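Endopolygalacturonase (Chondrostereum purpureum, PDB 1K5C) probably hydrolyses the alpha-1,4-galacturonosyl linkages of polygalacturonate chains, as a secreted family 28 glycoside hydrolase built as a parallel beta-helix. Local coordinates at residues A[178-184]-A[206-212]; A[123-127]-A[158-162]. All coordinates share one frame. Numbering follows the deposited sequence.

How the contacts relate
In a parallel beta-helix, neighbouring coils repeat the same turn, and the two contacts sample that turn in different places. Contact 1 joins corner to corner: 178-184 and 206-212 pair through backbone hydrogen bonds over aliphatic side chains on the inner face. Contact 2 sets strand 122-127 beside the corner 158-162, where the backbone ladder gives way to one backbone hydrogen bond, a threonine hydroxyl and three waters beside an N-linked glycan. Both are partly buried, with apolar interiors and polar outer rims. They abut directly: Asn-182 N meets Asn-160 OD1 at 2.9 Å, and Asn-182 O meets Asn-161 N at 2.9 Å.

Contact 1: A[178-184]-A[206-212]; sequences INDGNNI and KHVSNVV
Two successive corners of a parallel beta-helix lie in register. Ile-178, on strand 176-179, points toward 206-212 in an mt rotamer; its CG2 lies 3.8 Å from Val-208 CG1 and its CD1 3.8 Å from Val-211 CG1. Asn-179 turns away, its side chain about 6 Å from that of Lys-228, a galacturonate-binding residue, although no galacturonate is bound here. At Asp-180 the chain turns a corner. Its t side chain accepts a hydrogen bond from His-207 N (OD1–N 2.9 Å), while one water bridges OD2 and Lys-206 NZ, at 2.8 Å from each. Gly-181 (phi/psi 124/166) has a conformation that would jam a CB against the preceding carbonyl; its N-H donates to His-207 O (N to O 2.9 Å), and its O accepts from Ser-209 N (2.9 Å). This parallel ladder is how stacked coils are held: Gly-181 pairs with Val-208, Asn-182 CA lies 4.7 Å from Ser-209 CA, and Ile-184 CA 4.8 Å from Val-211 CA. The second bend, at Asn-182 and Asn-183, faces one at Asn-210; Asn-183 (70/71) and Asn-210 (54/64) both take left-handed backbone angles. Asn-183 N donates to Ser-209 O (3.0 Å). Ile-184 N reaches Asn-210 O (3.1 Å), and Ile-184 O receives Val-212 N (2.9 Å); the Ile-184 side chain lies on the inner face, CB 4.4 Å from Val-211 CG2.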
loop_
_atom_site.group_PDB
_atom_site.type_symbol
_atom_site.label_atom_id
_atom_site.label_comp_id
_atom_site.label_asym_id
_atom_site.label_seq_id
_atom_site.Cartn_x
_atom_site.Cartn_y
_atom_site.Cartn_z
ATOM N N ILE A 178 3.143 2.758 -3.231
ATOM C CA ILE A 178 2.735 3.328 -4.495
ATOM C C ILE A 178 3.908 3.125 -5.448
ATOM O O ILE A 178 4.974 3.724 -5.299
ATOM C CB ILE A 178 2.407 4.824 -4.352
ATOM C CG1 ILE A 178 1.249 5.043 -3.347
ATOM C CG2 ILE A 178 2.070 5.385 -5.732
ATOM C CD1 ILE A 178 1.031 6.484 -2.964
ATOM N N ASN A 179 3.714 2.213 -6.424
ATOM C CA ASN A 179 4.800 1.759 -7.269
ATOM C C ASN A 179 4.823 2.360 -8.674
ATOM O O ASN A 179 5.873 2.335 -9.319
ATOM C CB ASN A 179 4.742 0.215 -7.355
ATOM C CG ASN A 179 4.998 -0.418 -5.989
ATOM O OD1 ASN A 179 4.295 -1.398 -5.610
ATOM N ND2 ASN A 179 5.930 0.118 -5.273
ATOM N N ASP A 180 3.688 2.869 -9.138
ATOM C CA ASP A 180 3.596 3.458 -10.465
ATOM C C ASP A 180 2.258 4.210 -10.538
ATOM O O ASP A 180 1.276 3.737 -9.925
ATOM C CB ASP A 180 3.619 2.352 -11.534
ATOM C CG ASP A 180 3.852 2.841 -12.942
ATOM O OD1 ASP A 180 4.537 3.860 -13.167
ATOM O OD2 ASP A 180 3.390 2.120 -13.888
ATOM N N GLY A 181 2.220 5.310 -11.273
ATOM C CA GLY A 181 0.965 5.977 -11.571
ATOM C C GLY A 181 0.926 7.443 -11.145
ATOM O O GLY A 181 1.773 7.960 -10.425
ATOM N N ASN A 182 -0.106 8.097 -11.685
ATOM C CA ASN A 182 -0.368 9.511 -11.483
ATOM C C ASN A 182 -1.693 9.705 -10.768
ATOM O O ASN A 182 -2.666 9.027 -11.060
ATOM C CB ASN A 182 -0.453 10.232 -12.851
ATOM C CG ASN A 182 -0.662 11.734 -12.693
ATOM O OD1 ASN A 182 0.249 12.430 -12.201
ATOM N ND2 ASN A 182 -1.829 12.245 -13.055
ATOM N N ASN A 183 -1.726 10.713 -9.857
ATOM C CA ASN A 183 -2.965 11.195 -9.223
ATOM C C ASN A 183 -3.484 10.121 -8.248
ATOM O O ASN A 183 -4.505 9.458 -8.501
ATOM C CB ASN A 183 -4.027 11.571 -10.264
ATOM C CG ASN A 183 -5.306 12.039 -9.563
ATOM O OD1 ASN A 183 -5.288 12.529 -8.416
ATOM N ND2 ASN A 183 -6.425 11.842 -10.256
ATOM N N ILE A 184 -2.759 9.981 -7.181
ATOM C CA ILE A 184 -3.023 8.980 -6.151
ATOM C C ILE A 184 -3.119 9.691 -4.796
ATOM O O ILE A 184 -2.211 10.425 -4.426
ATOM C CB ILE A 184 -1.930 7.876 -6.144
ATOM C CG1 ILE A 184 -1.883 7.169 -7.509
ATOM C CG2 ILE A 184 -2.189 6.881 -4.995
ATOM C CD1 ILE A 184 -0.573 6.527 -7.796
ATOM N N LYS A 206 9.264 3.018 -14.217
ATOM C CA LYS A 206 8.084 3.381 -13.416
ATOM C C LYS A 206 8.139 4.844 -13.021
ATOM O O LYS A 206 9.208 5.403 -12.746
ATOM C CB LYS A 206 8.044 2.462 -12.170
ATOM C CG LYS A 206 8.017 0.956 -12.535
ATOM C CD LYS A 206 6.908 0.584 -13.507
ATOM C CE LYS A 206 6.979 -0.941 -13.764
ATOM N NZ LYS A 206 6.034 -1.298 -14.852
ATOM N N HIS A 207 6.937 5.455 -12.977
ATOM C CA HIS A 207 6.848 6.900 -12.753
ATOM C C HIS A 207 5.657 7.160 -11.839
ATOM O O HIS A 207 4.520 6.864 -12.201
ATOM C CB HIS A 207 6.577 7.659 -14.084
ATOM C CG HIS A 207 7.667 7.394 -15.088
ATOM N ND1 HIS A 207 8.858 8.111 -15.123
ATOM C CD2 HIS A 207 7.731 6.439 -16.076
ATOM C CE1 HIS A 207 9.625 7.611 -16.095
ATOM N NE2 HIS A 207 8.957 6.640 -16.678
ATOM N N VAL A 208 5.956 7.691 -10.644
ATOM C CA VAL A 208 4.905 8.046 -9.658
ATOM C C VAL A 208 4.824 9.567 -9.647
ATOM O O VAL A 208 5.842 10.251 -9.548
ATOM C CB VAL A 208 5.229 7.470 -8.290
ATOM C CG1 VAL A 208 4.343 8.087 -7.233
ATOM C CG2 VAL A 208 5.088 5.951 -8.331
ATOM N N SER A 209 3.582 10.109 -9.764
ATOM C CA SER A 209 3.446 11.561 -9.774
ATOM C C SER A 209 2.131 11.972 -9.161
ATOM O O SER A 209 1.130 11.249 -9.193
ATOM C CB SER A 209 3.550 12.099 -11.201
ATOM O OG SER A 209 2.666 11.413 -12.086
ATOM N N ASN A 210 2.122 13.214 -8.631
ATOM C CA ASN A 210 0.908 13.829 -8.097
ATOM C C ASN A 210 0.244 12.929 -7.043
ATOM O O ASN A 210 -0.893 12.473 -7.198
ATOM C CB ASN A 210 -0.058 14.236 -9.227
ATOM C CG ASN A 210 0.605 15.316 -10.068
ATOM O OD1 ASN A 210 0.701 15.148 -11.320
ATOM N ND2 ASN A 210 1.008 16.353 -9.490
ATOM N N VAL A 211 0.984 12.740 -5.964
ATOM C CA VAL A 211 0.570 11.910 -4.809
ATOM C C VAL A 211 0.270 12.874 -3.672
ATOM O O VAL A 211 1.049 13.778 -3.363
ATOM C CB VAL A 211 1.691 10.943 -4.421
ATOM C CG1 VAL A 211 1.358 10.242 -3.104
ATOM C CG2 VAL A 211 1.969 9.917 -5.514
ATOM N N VAL A 212 -0.868 12.629 -3.005
ATOM C CA VAL A 212 -1.230 13.347 -1.766
ATOM C C VAL A 212 -1.391 12.308 -0.662
ATOM O O VAL A 212 -2.198 11.377 -0.784
ATOM C CB VAL A 212 -2.526 14.163 -1.959
ATOM C CG1 VAL A 212 -2.971 14.732 -0.624
ATOM C CG2 VAL A 212 -2.272 15.294 -2.976
HETATM O O HOH W 1 3.519 -0.653 -13.718
HETATM O O HOH W 2 -3.521 13.360 -6.196
#

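Contact 2: A[123-127]-A[158-162]. With NAG (2-acetamido-2-deoxy-beta-D-glucopyranose), chain C.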
loop_
_atom_site.group_PDB
_atom_site.type_symbol
_atom_site.label_atom_id
_atom_site.label_comp_id
_atom_site.label_asym_id
_atom_site.label_seq_id
_atom_site.Cartn_x
_atom_site.Cartn_y
_atom_site.Cartn_z
ATOM N N SER A 123 -3.763 -5.692 -4.375
ATOM C CA SER A 123 -3.113 -5.069 -5.523
ATOM C C SER A 123 -4.138 -4.261 -6.307
ATOM O O SER A 123 -5.226 -4.769 -6.617
ATOM C CB SER A 123 -2.511 -6.188 -6.397
ATOM O OG SER A 123 -2.022 -5.644 -7.603
ATOM N N VAL A 124 -3.801 -3.023 -6.597
ATOM C CA VAL A 124 -4.705 -2.062 -7.224
ATOM C C VAL A 124 -4.153 -1.684 -8.575
ATOM O O VAL A 124 -3.027 -1.138 -8.676
ATOM C CB VAL A 124 -4.846 -0.831 -6.329
ATOM C CG1 VAL A 124 -5.795 0.190 -6.943
ATOM C CG2 VAL A 124 -5.270 -1.263 -4.914
ATOM N N GLY A 125 -4.957 -1.861 -9.609
ATOM C CA GLY A 125 -4.630 -1.348 -10.954
ATOM C C GLY A 125 -4.525 -2.417 -11.992
ATOM O O GLY A 125 -4.373 -3.613 -11.673
ATOM N N PRO A 126 -4.526 -2.028 -13.256
ATOM C CA PRO A 126 -4.698 -0.636 -13.715
ATOM C C PRO A 126 -6.162 -0.217 -13.636
ATOM O O PRO A 126 -7.070 -1.023 -13.435
ATOM C CB PRO A 126 -4.232 -0.682 -15.182
ATOM C CG PRO A 126 -4.443 -2.096 -15.609
ATOM C CD PRO A 126 -4.303 -2.951 -14.397
ATOM N N THR A 127 -6.340 1.085 -13.848
ATOM C CA THR A 127 -7.682 1.696 -13.798
ATOM C C THR A 127 -8.085 2.219 -15.206
ATOM O O THR A 127 -7.262 2.445 -16.074
ATOM C CB THR A 127 -7.747 2.871 -12.803
ATOM O OG1 THR A 127 -6.725 3.803 -13.266
ATOM C CG2 THR A 127 -7.457 2.430 -11.394
ATOM N N SER A 158 -0.305 0.292 -8.602
ATOM C CA SER A 158 0.284 0.610 -9.931
ATOM C C SER A 158 -0.890 1.036 -10.807
ATOM O O SER A 158 -1.512 0.187 -11.458
ATOM C CB SER A 158 1.076 -0.542 -10.505
ATOM O OG SER A 158 2.267 -0.792 -9.745
ATOM N N ALA A 159 -1.217 2.310 -10.753
ATOM C CA ALA A 159 -2.509 2.748 -11.323
ATOM C C ALA A 159 -2.550 4.265 -11.275
ATOM O O ALA A 159 -1.934 4.913 -10.444
ATOM C CB ALA A 159 -3.651 2.223 -10.431
ATOM N N ASN A 160 -3.389 4.817 -12.184
ATOM C CA ASN A 160 -3.731 6.237 -12.139
ATOM C C ASN A 160 -5.050 6.461 -11.419
ATOM O O ASN A 160 -5.946 5.605 -11.439
ATOM C CB ASN A 160 -3.838 6.789 -13.574
ATOM C CG ASN A 160 -2.556 6.571 -14.361
ATOM O OD1 ASN A 160 -1.466 6.829 -13.880
ATOM N ND2 ASN A 160 -2.725 6.155 -15.590
ATOM N N ASN A 161 -5.231 7.673 -10.870
ATOM C CA ASN A 161 -6.566 8.106 -10.473
ATOM C C ASN A 161 -7.193 7.232 -9.394
ATOM O O ASN A 161 -8.326 6.784 -9.492
ATOM C CB ASN A 161 -7.505 8.158 -11.718
ATOM C CG ASN A 161 -6.889 8.976 -12.827
ATOM O OD1 ASN A 161 -6.354 10.074 -12.630
ATOM N ND2 ASN A 161 -7.021 8.418 -14.046
ATOM N N VAL A 162 -6.417 7.026 -8.320
ATOM C CA VAL A 162 -6.827 6.195 -7.180
ATOM C C VAL A 162 -6.946 7.027 -5.918
ATOM O O VAL A 162 -6.072 7.874 -5.639
ATOM C CB VAL A 162 -5.759 5.082 -6.984
ATOM C CG1 VAL A 162 -5.963 4.362 -5.638
ATOM C CG2 VAL A 162 -5.807 4.102 -8.129
HETATM C C1 NAG C . -6.692 8.914 -15.350
HETATM C C2 NAG C . -7.427 10.313 -15.579
HETATM C C3 NAG C . -6.990 10.781 -17.018
HETATM C C4 NAG C . -5.480 10.917 -17.128
HETATM C C5 NAG C . -4.871 9.483 -16.798
HETATM C C6 NAG C . -3.376 9.734 -16.667
HETATM C C7 NAG C . -9.710 10.324 -14.686
HETATM C C8 NAG C . -11.094 9.951 -14.858
HETATM N N2 NAG C . -8.851 10.021 -15.659
HETATM O O3 NAG C . -7.639 12.043 -17.313
HETATM O O4 NAG C . -5.026 11.133 -18.494
HETATM O O5 NAG C . -5.292 9.258 -15.398
HETATM O O6 NAG C . -3.314 10.213 -15.333
HETATM O O7 NAG C . -9.322 10.905 -13.736
HETATM O O HOH W 3 -3.965 2.769 -14.377
HETATM O O HOH W 4 -7.711 5.794 -14.909
HETATM O O HOH W 5 -4.958 3.997 -16.557
#
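Where a strand of one coil meets the corner of the next, the direct backbone pairing between the two breaks off, and side chains and water take over. Val-124 O is still served in sheet fashion, accepting from Ser-158 N (3.1 Å). Beyond it Gly-125, at phi/psi 120/166, approaches closely enough for its CA to make a CH···O contact with Ser-158 O (3.5 Å); a CB here would clash with that oxygen and with Ala-159 CB. A cis peptide bond precedes Pro-126, which has no amide hydrogen to offer, and Gly-125 O is taken by Lys-102 NZ from the preceding coil.

Thr-127 then does most of the polar work. Its OG1 donates to Asn-160 O (2.7 Å) and accepts from a water at 2.8 Å, which in turn accepts from Asn-161 ND2 (2.8 Å). A second water takes hydrogens from Thr-127 N (3.0 Å) and Asn-160 N (3.1 Å), and a third links Thr-127 O (2.8 Å) to Asn-160 ND2 (3.3 Å). This hydrated turn is a corner of the parallel beta-helix, with Asn-161 in left-handed backbone angles (62/51) as the chain bends toward strand 162-170. The same corner is the glycosylation site: Asn-161 ND2 is bonded to NAG C1 (1.4 Å). The amide oxygens look to the next coil, Asn-160 OD1 accepting from Asn-182 N and Asn-161 OD1 from Asn-183 ND2. Beneath these polar groups, Val-162 CG2 packs on Val-124 CG1 (4.1 Å) and Thr-127 CG2 (4.0 Å).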